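Local coordinates for uncharacterized protein Atu2773 (Agrobacterium tumefaciens, PDB 2QV5) that is of unknown function but probably is a divergent relative of the enzymes that deacetylate polysaccharides, at residues Leu103-Pro108 with Leu138-Ala143; Arg118-Ile123 with Arg154-Leu159; Pro146-Ile151 with Gly170-Ala175. All coordinates share one frame; numbering follows the deposited sequence.

Contact 1 (Leu103-Pro108 with Leu138-Ala143); sequences LLAGDP and LAEQSA
At the periphery of the fold, in the loop after strand 82-88, a beta turn that leads into helix 109-120 rests against the start of helix 141-153, and A105 is the residue of the turn that meets E140 and A143. The turn is of type I and runs from L104 to D107, closed by a weak bond from D107 N to L104 O (3.3 Å). It places A105 at its first corner, where the backbone comes near the other segment: the CA atoms of A105 and A143 lie 5.2 Å apart.

Two small side chains allow this approach, a worked example of how alanines let a turn and a helix come close. The methyl group of A143 points toward the turn and sits by the backbone of A105, with its CB 3.7 Å from A105 O and 3.8 Å from A105 CA. The two methyl groups meet more loosely, A105 CB to A143 CB being 4.4 Å. From E140, the N-cap residue of the helix, the aliphatic CG adds a second touch, 3.9 Å from A105 CB. A chi1 of -59° puts this CG by the alanine, and the bend at chi2 (-72°) turns the carboxylate off it. E140 O also accepts a bond from A143 N, three residues on, at the start of the helix.

No hydrogen bond crosses the interface; the polar ties of the turn lie on its own side. N112, bound to L104 O, and R115, in a salt bridge with D107, fasten the turn to the helix it precedes, and E89, bonded to A105 N, ties it to the loop after strand 82-88. Contact 1 thus joins two connections of an alpha/beta barrel, each leading from a strand (82-88 or 128-131) into the next outer helix.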
loop_
_atom_site.group_PDB
_atom_site.type_symbol
_atom_site.label_atom_id
_atom_site.label_comp_id
_atom_site.label_asym_id
_atom_site.label_seq_id
_atom_site.Cartn_x
_atom_site.Cartn_y
_atom_site.Cartn_z
ATOM N N LEU A 103 2.698 13.896 7.802
ATOM C CA LEU A 103 2.110 13.900 9.143
ATOM C C LEU A 103 3.241 13.847 10.171
ATOM O O LEU A 103 4.206 13.085 10.007
ATOM C CB LEU A 103 1.116 12.741 9.320
ATOM C CG LEU A 103 -0.302 12.859 8.716
ATOM C CD1 LEU A 103 -0.328 13.068 7.223
ATOM C CD2 LEU A 103 -1.117 11.622 9.045
ATOM N N LEU A 104 3.133 14.684 11.204
ATOM C CA LEU A 104 4.201 14.859 12.187
ATOM C C LEU A 104 3.755 14.443 13.576
ATOM O O LEU A 104 2.649 14.783 14.012
ATOM C CB LEU A 104 4.700 16.316 12.192
ATOM C CG LEU A 104 5.153 16.899 10.847
ATOM C CD1 LEU A 104 5.432 18.391 10.948
ATOM C CD2 LEU A 104 6.373 16.155 10.298
ATOM N N ALA A 105 4.631 13.710 14.264
ATOM C CA ALA A 105 4.352 13.156 15.587
ATOM C C ALA A 105 3.972 14.193 16.656
ATOM O O ALA A 105 3.136 13.914 17.518
ATOM C CB ALA A 105 5.525 12.297 16.061
ATOM N N GLY A 106 4.571 15.379 16.588
ATOM C CA GLY A 106 4.359 16.416 17.601
ATOM C C GLY A 106 3.169 17.340 17.384
ATOM O O GLY A 106 2.773 18.062 18.298
ATOM N N ASP A 107 2.602 17.317 16.179
ATOM C CA ASP A 107 1.465 18.167 15.820
ATOM C C ASP A 107 0.155 17.654 16.429
ATOM O O ASP A 107 0.015 16.446 16.655
ATOM C CB ASP A 107 1.354 18.285 14.293
ATOM C CG ASP A 107 2.166 19.445 13.734
ATOM O OD1 ASP A 107 2.329 20.466 14.440
ATOM O OD2 ASP A 107 2.636 19.345 12.584
ATOM N N PRO A 108 -0.807 18.569 16.715
ATOM C CA PRO A 108 -2.090 18.123 17.271
ATOM C C PRO A 108 -2.916 17.368 16.233
ATOM O O PRO A 108 -2.692 17.541 15.031
ATOM C CB PRO A 108 -2.784 19.434 17.647
ATOM C CG PRO A 108 -2.203 20.445 16.728
ATOM C CD PRO A 108 -0.771 20.037 16.548
ATOM N N LEU A 138 5.030 6.211 13.403
ATOM C CA LEU A 138 4.371 4.936 13.700
ATOM C C LEU A 138 4.597 4.428 15.118
ATOM O O LEU A 138 3.802 3.638 15.625
ATOM C CB LEU A 138 4.755 3.863 12.659
ATOM C CG LEU A 138 4.285 4.119 11.216
ATOM C CD1 LEU A 138 5.041 3.226 10.215
ATOM C CD2 LEU A 138 2.751 4.002 11.047
ATOM N N ALA A 139 5.672 4.892 15.750
ATOM C CA ALA A 139 5.987 4.539 17.135
ATOM C C ALA A 139 5.289 5.434 18.179
ATOM O O ALA A 139 5.455 5.226 19.385
ATOM C CB ALA A 139 7.506 4.552 17.338
ATOM N N GLU A 140 4.504 6.411 17.720
ATOM C CA GLU A 140 3.856 7.382 18.608
ATOM C C GLU A 140 2.337 7.226 18.682
ATOM O O GLU A 140 1.618 7.697 17.795
ATOM C CB GLU A 140 4.229 8.805 18.193
ATOM C CG GLU A 140 5.730 9.094 18.213
ATOM C CD GLU A 140 6.303 9.185 19.616
ATOM O OE1 GLU A 140 5.916 10.115 20.361
ATOM O OE2 GLU A 140 7.155 8.337 19.966
ATOM N N GLN A 141 1.868 6.574 19.752
ATOM C CA GLN A 141 0.453 6.216 19.950
ATOM C C GLN A 141 -0.488 7.407 19.793
ATOM O O GLN A 141 -1.473 7.331 19.065
ATOM C CB GLN A 141 0.265 5.543 21.319
ATOM C CG GLN A 141 -1.168 5.473 21.848
ATOM C CD GLN A 141 -1.846 4.149 21.581
ATOM O OE1 GLN A 141 -1.214 3.178 21.160
ATOM N NE2 GLN A 141 -3.146 4.100 21.838
ATOM N N SER A 142 -0.147 8.517 20.439
ATOM C CA SER A 142 -0.954 9.733 20.393
ATOM C C SER A 142 -1.040 10.360 19.001
ATOM O O SER A 142 -1.990 11.073 18.706
ATOM C CB SER A 142 -0.422 10.758 21.394
ATOM O OG SER A 142 0.833 11.273 20.989
ATOM N N ALA A 143 -0.043 10.099 18.154
ATOM C CA ALA A 143 -0.027 10.618 16.787
ATOM C C ALA A 143 -0.737 9.669 15.819
ATOM O O ALA A 143 -1.518 10.101 14.957
ATOM C CB ALA A 143 1.401 10.852 16.337
#

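Contact 2 (Arg118-Ile123 with Arg154-Leu159); sequences RSMAKI and RGLLFL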
loop_
_atom_site.group_PDB
_atom_site.type_symbol
_atom_site.label_atom_id
_atom_site.label_comp_id
_atom_site.label_asym_id
_atom_site.label_seq_id
_atom_site.Cartn_x
_atom_site.Cartn_y
_atom_site.Cartn_z
ATOM N N ARG A 118 -6.056 16.166 2.744
ATOM C CA ARG A 118 -5.517 16.729 1.519
ATOM C C ARG A 118 -4.959 15.644 0.593
ATOM O O ARG A 118 -5.216 15.672 -0.603
ATOM C CB ARG A 118 -4.455 17.787 1.824
ATOM C CG ARG A 118 -5.051 19.098 2.311
ATOM C CD ARG A 118 -4.076 20.251 2.142
ATOM N NE ARG A 118 -2.956 20.233 3.092
ATOM C CZ ARG A 118 -3.023 20.595 4.375
ATOM N NH1 ARG A 118 -4.167 20.997 4.922
ATOM N NH2 ARG A 118 -1.929 20.552 5.121
ATOM N N SER A 119 -4.220 14.686 1.150
ATOM C CA SER A 119 -3.708 13.554 0.361
ATOM C C SER A 119 -4.829 12.657 -0.173
ATOM O O SER A 119 -4.807 12.274 -1.348
ATOM C CB SER A 119 -2.740 12.720 1.186
ATOM O OG SER A 119 -1.515 13.405 1.382
ATOM N N MET A 120 -5.801 12.354 0.695
ATOM C CA MET A 120 -6.951 11.485 0.404
ATOM C C MET A 120 -7.756 11.937 -0.811
ATOM O O MET A 120 -8.318 11.127 -1.539
ATOM C CB MET A 120 -7.881 11.396 1.629
ATOM C CG MET A 120 -7.484 10.395 2.707
ATOM S SD MET A 120 -8.742 10.239 4.018
ATOM C CE MET A 120 -8.071 8.843 4.912
ATOM N N ALA A 121 -7.799 13.249 -1.023
ATOM C CA ALA A 121 -8.619 13.843 -2.069
ATOM C C ALA A 121 -7.947 13.846 -3.441
ATOM O O ALA A 121 -8.577 14.193 -4.442
ATOM C CB ALA A 121 -9.008 15.274 -1.656
ATOM N N LYS A 122 -6.679 13.446 -3.501
ATOM C CA LYS A 122 -5.918 13.542 -4.752
ATOM C C LYS A 122 -6.206 12.455 -5.780
ATOM O O LYS A 122 -6.015 12.670 -6.980
ATOM C CB LYS A 122 -4.427 13.640 -4.460
ATOM C CG LYS A 122 -4.027 15.027 -3.979
ATOM C CD LYS A 122 -2.591 15.045 -3.550
ATOM C CE LYS A 122 -2.185 16.428 -3.081
ATOM N NZ LYS A 122 -0.791 16.397 -2.567
ATOM N N ILE A 123 -6.639 11.284 -5.310
ATOM C CA ILE A 123 -7.138 10.214 -6.174
ATOM C C ILE A 123 -8.445 9.644 -5.609
ATOM O O ILE A 123 -8.879 10.019 -4.532
ATOM C CB ILE A 123 -6.124 9.042 -6.348
ATOM C CG1 ILE A 123 -5.728 8.437 -5.000
ATOM C CG2 ILE A 123 -4.867 9.490 -7.126
ATOM C CD1 ILE A 123 -5.106 7.056 -5.138
ATOM N N ARG A 154 -13.738 5.351 7.596
ATOM C CA ARG A 154 -14.056 5.582 6.185
ATOM C C ARG A 154 -14.058 4.306 5.376
ATOM O O ARG A 154 -14.173 4.349 4.151
ATOM C CB ARG A 154 -13.050 6.542 5.567
ATOM C CG ARG A 154 -13.122 7.885 6.207
ATOM C CD ARG A 154 -12.083 8.832 5.652
ATOM N NE ARG A 154 -12.185 10.070 6.399
ATOM C CZ ARG A 154 -13.091 11.014 6.177
ATOM N NH1 ARG A 154 -13.988 10.903 5.196
ATOM N NH2 ARG A 154 -13.094 12.086 6.944
ATOM N N GLY A 155 -13.924 3.174 6.054
ATOM C CA GLY A 155 -14.022 1.884 5.388
ATOM C C GLY A 155 -12.790 1.522 4.579
ATOM O O GLY A 155 -12.875 0.745 3.625
ATOM N N LEU A 156 -11.647 2.083 4.960
ATOM C CA LEU A 156 -10.385 1.823 4.289
ATOM C C LEU A 156 -9.519 0.891 5.133
ATOM O O LEU A 156 -9.594 0.902 6.373
ATOM C CB LEU A 156 -9.613 3.137 4.070
ATOM C CG LEU A 156 -10.231 4.240 3.209
ATOM C CD1 LEU A 156 -9.619 5.608 3.543
ATOM C CD2 LEU A 156 -10.045 3.908 1.735
ATOM N N LEU A 157 -8.686 0.099 4.458
ATOM C CA LEU A 157 -7.706 -0.741 5.139
ATOM C C LEU A 157 -6.425 0.046 5.330
ATOM O O LEU A 157 -6.190 1.005 4.608
ATOM C CB LEU A 157 -7.423 -2.012 4.328
ATOM C CG LEU A 157 -6.719 -1.937 2.964
ATOM C CD1 LEU A 157 -5.197 -1.971 3.079
ATOM C CD2 LEU A 157 -7.178 -3.129 2.190
ATOM N N PHE A 158 -5.606 -0.368 6.295
ATOM C CA PHE A 158 -4.288 0.238 6.549
ATOM C C PHE A 158 -3.213 -0.833 6.341
ATOM O O PHE A 158 -3.176 -1.846 7.047
ATOM C CB PHE A 158 -4.248 0.794 7.991
ATOM C CG PHE A 158 -2.995 1.571 8.331
ATOM C CD1 PHE A 158 -2.997 2.962 8.293
ATOM C CD2 PHE A 158 -1.829 0.918 8.727
ATOM C CE1 PHE A 158 -1.850 3.693 8.613
ATOM C CE2 PHE A 158 -0.676 1.635 9.041
ATOM C CZ PHE A 158 -0.686 3.022 8.990
ATOM N N LEU A 159 -2.334 -0.618 5.375
ATOM C CA LEU A 159 -1.216 -1.521 5.155
ATOM C C LEU A 159 0.055 -0.867 5.705
ATOM O O LEU A 159 0.459 0.213 5.280
ATOM C CB LEU A 159 -1.081 -1.870 3.661
ATOM C CG LEU A 159 0.088 -2.792 3.289
ATOM C CD1 LEU A 159 -0.126 -4.219 3.798
ATOM C CD2 LEU A 159 0.327 -2.790 1.807
#
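The last part of helix 109-120 and the approach to strand 157-160 stay well apart as backbones: the nearest CA atoms, those of M120 and R154, are 10.9 Å from each other. Side chains alone span the gap, and no hydrogen bond links the two segments. The positive phi of G155 (76°) lets the chain turn between the two touching residues R154 and L156.

M120 supplies the bridge. Beyond CG its chain runs extended (chi2 -174°, chi3 171°), which carries the sulfur and terminal methyl across to the other segment. There CE meets CD1 of L156 at 3.8 Å, a plain apolar touch, while SD lies 4.0 Å from CD of R154 and CE is 4.1 Å from the same carbon. The arginine is likewise stretched from CG to NE, and the thioether crosses its aliphatic part at an angle. Its charged end is engaged by other groups: NE forms a salt bridge with D150, and NH1 bonds to the carbonyl of P7. These bonds would tend to hold the arginine in place beside the thioether.

All three touching residues are buried. The contact joins helix 109-120 to the link between helix 141-153 and strand 157-160; I151 of helix 141-153 packs beside M120 and L156, and L6 of the N-terminal stretch beside M120 and R154. The strand itself pairs in parallel with strands 128-131 and 180-186.

Contact 3 (Pro146-Ile151 with Gly170-Ala175); sequences PVMRDI and GGIAKA
M148 of helix 141-153 packs into the flank of helix 169-176 against I172 and A173, and this single side chain carries the buried part of the contact. Its sulfur is 4.0 Å from CG2 of I172 and 4.1 Å from the CB of that residue, while the terminal methyl moves on along the helix to reach CB of A173 at 3.7 Å. The torsions explain the split: extended about CB-CG (chi2 -166°), the chain bends about CG-SD (chi3 72°), which carries CE off the isoleucine and onto the alanine. There the methyl group also lies 4.1 Å from A173 N, close to the helix backbone. The backbones come nearest here too, with the CA atoms of M148 and A173 7.2 Å apart, and the case illustrates how a small residue permits two helices to approach closely. I172 offers its CG2 branch to the methionine, also 4.1 Å from M148 CB, whereas the other branch is turned toward the start of helix 141-153, where the residue touches Q141, L144 and E145. The side chains of M148 and I172 pass each other at a slant.

Away from the methionine the contact is loose. R149 is exposed and its side chain stays clear of 170-175; its guanidinium is held within its own helix by a salt bridge to E145. On the partner helix K174 and A175 are likewise exposed, and the glycines G170 and G171 bring no side chain to the interface.

Strand 157-160 lies between the two helices in the chain and pairs in parallel with strand 180-186, which follows the second. Such successive outer helices packed round a closed ring of parallel strands mark an alpha/beta barrel, consistent with the often distorted barrel of polysaccharide deacetylases.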
loop_
_atom_site.group_PDB
_atom_site.type_symbol
_atom_site.label_atom_id
_atom_site.label_comp_id
_atom_site.label_asym_id
_atom_site.label_seq_id
_atom_site.Cartn_x
_atom_site.Cartn_y
_atom_site.Cartn_z
ATOM N N PRO A 146 -5.358 8.870 16.221
ATOM C CA PRO A 146 -6.428 9.622 15.540
ATOM C C PRO A 146 -6.460 9.367 14.033
ATOM O O PRO A 146 -7.532 9.360 13.430
ATOM C CB PRO A 146 -6.042 11.089 15.772
ATOM C CG PRO A 146 -5.097 11.085 16.891
ATOM C CD PRO A 146 -4.365 9.789 16.813
ATOM N N VAL A 147 -5.275 9.173 13.455
ATOM C CA VAL A 147 -5.092 8.933 12.018
ATOM C C VAL A 147 -5.737 7.604 11.634
ATOM O O VAL A 147 -6.521 7.530 10.673
ATOM C CB VAL A 147 -3.581 8.976 11.657
ATOM C CG1 VAL A 147 -3.317 8.576 10.207
ATOM C CG2 VAL A 147 -3.037 10.368 11.926
ATOM N N MET A 148 -5.438 6.569 12.413
ATOM C CA MET A 148 -5.989 5.238 12.172
ATOM C C MET A 148 -7.492 5.162 12.431
ATOM O O MET A 148 -8.197 4.384 11.781
ATOM C CB MET A 148 -5.222 4.182 12.969
ATOM C CG MET A 148 -3.813 3.916 12.384
ATOM S SD MET A 148 -3.063 2.433 13.043
ATOM C CE MET A 148 -4.067 1.198 12.226
ATOM N N ARG A 149 -7.980 5.976 13.364
ATOM C CA ARG A 149 -9.424 6.091 13.589
ATOM C C ARG A 149 -10.142 6.741 12.399
ATOM O O ARG A 149 -11.194 6.254 11.978
ATOM C CB ARG A 149 -9.722 6.859 14.868
ATOM C CG ARG A 149 -9.427 6.079 16.143
ATOM C CD ARG A 149 -9.974 6.808 17.358
ATOM N NE ARG A 149 -9.629 6.125 18.604
ATOM C CZ ARG A 149 -10.346 5.143 19.151
ATOM N NH1 ARG A 149 -11.461 4.711 18.574
ATOM N NH2 ARG A 149 -9.942 4.585 20.282
ATOM N N ASP A 150 -9.574 7.819 11.853
ATOM C CA ASP A 150 -10.136 8.450 10.650
ATOM C C ASP A 150 -10.174 7.485 9.454
ATOM O O ASP A 150 -11.217 7.328 8.813
ATOM C CB ASP A 150 -9.384 9.729 10.270
ATOM C CG ASP A 150 -10.007 10.436 9.076
ATOM O OD1 ASP A 150 -10.959 11.217 9.266
ATOM O OD2 ASP A 150 -9.553 10.204 7.935
ATOM N N ILE A 151 -9.044 6.832 9.181
ATOM C CA ILE A 151 -8.939 5.851 8.094
ATOM C C ILE A 151 -9.924 4.694 8.309
ATOM O O ILE A 151 -10.634 4.304 7.376
ATOM C CB ILE A 151 -7.476 5.327 7.932
ATOM C CG1 ILE A 151 -6.551 6.463 7.491
ATOM C CG2 ILE A 151 -7.398 4.167 6.912
ATOM C CD1 ILE A 151 -5.108 6.263 7.868
ATOM N N GLY A 170 -0.377 -2.227 14.413
ATOM C CA GLY A 170 -1.023 -3.520 14.649
ATOM C C GLY A 170 -1.838 -3.541 15.927
ATOM O O GLY A 170 -2.980 -4.020 15.947
ATOM N N GLY A 171 -1.243 -3.022 16.996
ATOM C CA GLY A 171 -1.907 -2.928 18.293
ATOM C C GLY A 171 -3.062 -1.941 18.309
ATOM O O GLY A 171 -4.122 -2.247 18.860
ATOM N N ILE A 172 -2.853 -0.757 17.722
ATOM C CA ILE A 172 -3.901 0.276 17.635
ATOM C C ILE A 172 -5.130 -0.214 16.854
ATOM O O ILE A 172 -6.265 -0.045 17.308
ATOM C CB ILE A 172 -3.363 1.624 17.063
ATOM C CG1 ILE A 172 -2.421 2.298 18.068
ATOM C CG2 ILE A 172 -4.509 2.581 16.730
ATOM C CD1 ILE A 172 -1.667 3.496 17.500
ATOM N N ALA A 173 -4.885 -0.851 15.706
ATOM C CA ALA A 173 -5.937 -1.445 14.879
ATOM C C ALA A 173 -6.757 -2.516 15.586
ATOM O O ALA A 173 -7.965 -2.567 15.402
ATOM C CB ALA A 173 -5.351 -2.026 13.617
ATOM N N LYS A 174 -6.099 -3.388 16.354
ATOM C CA LYS A 174 -6.809 -4.373 17.183
ATOM C C LYS A 174 -7.687 -3.681 18.242
ATOM O O LYS A 174 -8.834 -4.078 18.457
ATOM C CB LYS A 174 -5.824 -5.340 17.848
ATOM C CG LYS A 174 -6.476 -6.498 18.605
ATOM C CD LYS A 174 -5.462 -7.236 19.471
ATOM C CE LYS A 174 -4.897 -6.340 20.571
ATOM N NZ LYS A 174 -3.737 -6.965 21.263
ATOM N N ALA A 175 -7.144 -2.633 18.864
ATOM C CA ALA A 175 -7.856 -1.861 19.887
ATOM C C ALA A 175 -9.062 -1.085 19.359
ATOM O O ALA A 175 -10.037 -0.900 20.088
ATOM C CB ALA A 175 -6.894 -0.918 20.605
#

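Overall arrangement
Helix 141-153 ties the three contacts together: its first turn serves contact 1, its middle serves contact 3, and the chain leaving it serves contact 2. Contacts 1 and 3 are about 12 Å apart between centres and meet where L103 CD2 packs on V147 CG2 at 3.7 Å. Contacts 2 and 3, about 14 Å apart, join through I151, whose CG1 lies 3.8 Å from M120 CE. Contacts 1 and 2 are the most distant pair, about 18 Å between centres, yet L138 CD2 still touches F158 CZ at 4.1 Å. The helix thus packs against both neighbours, 109-120 and 169-176, beside the parallel sheet.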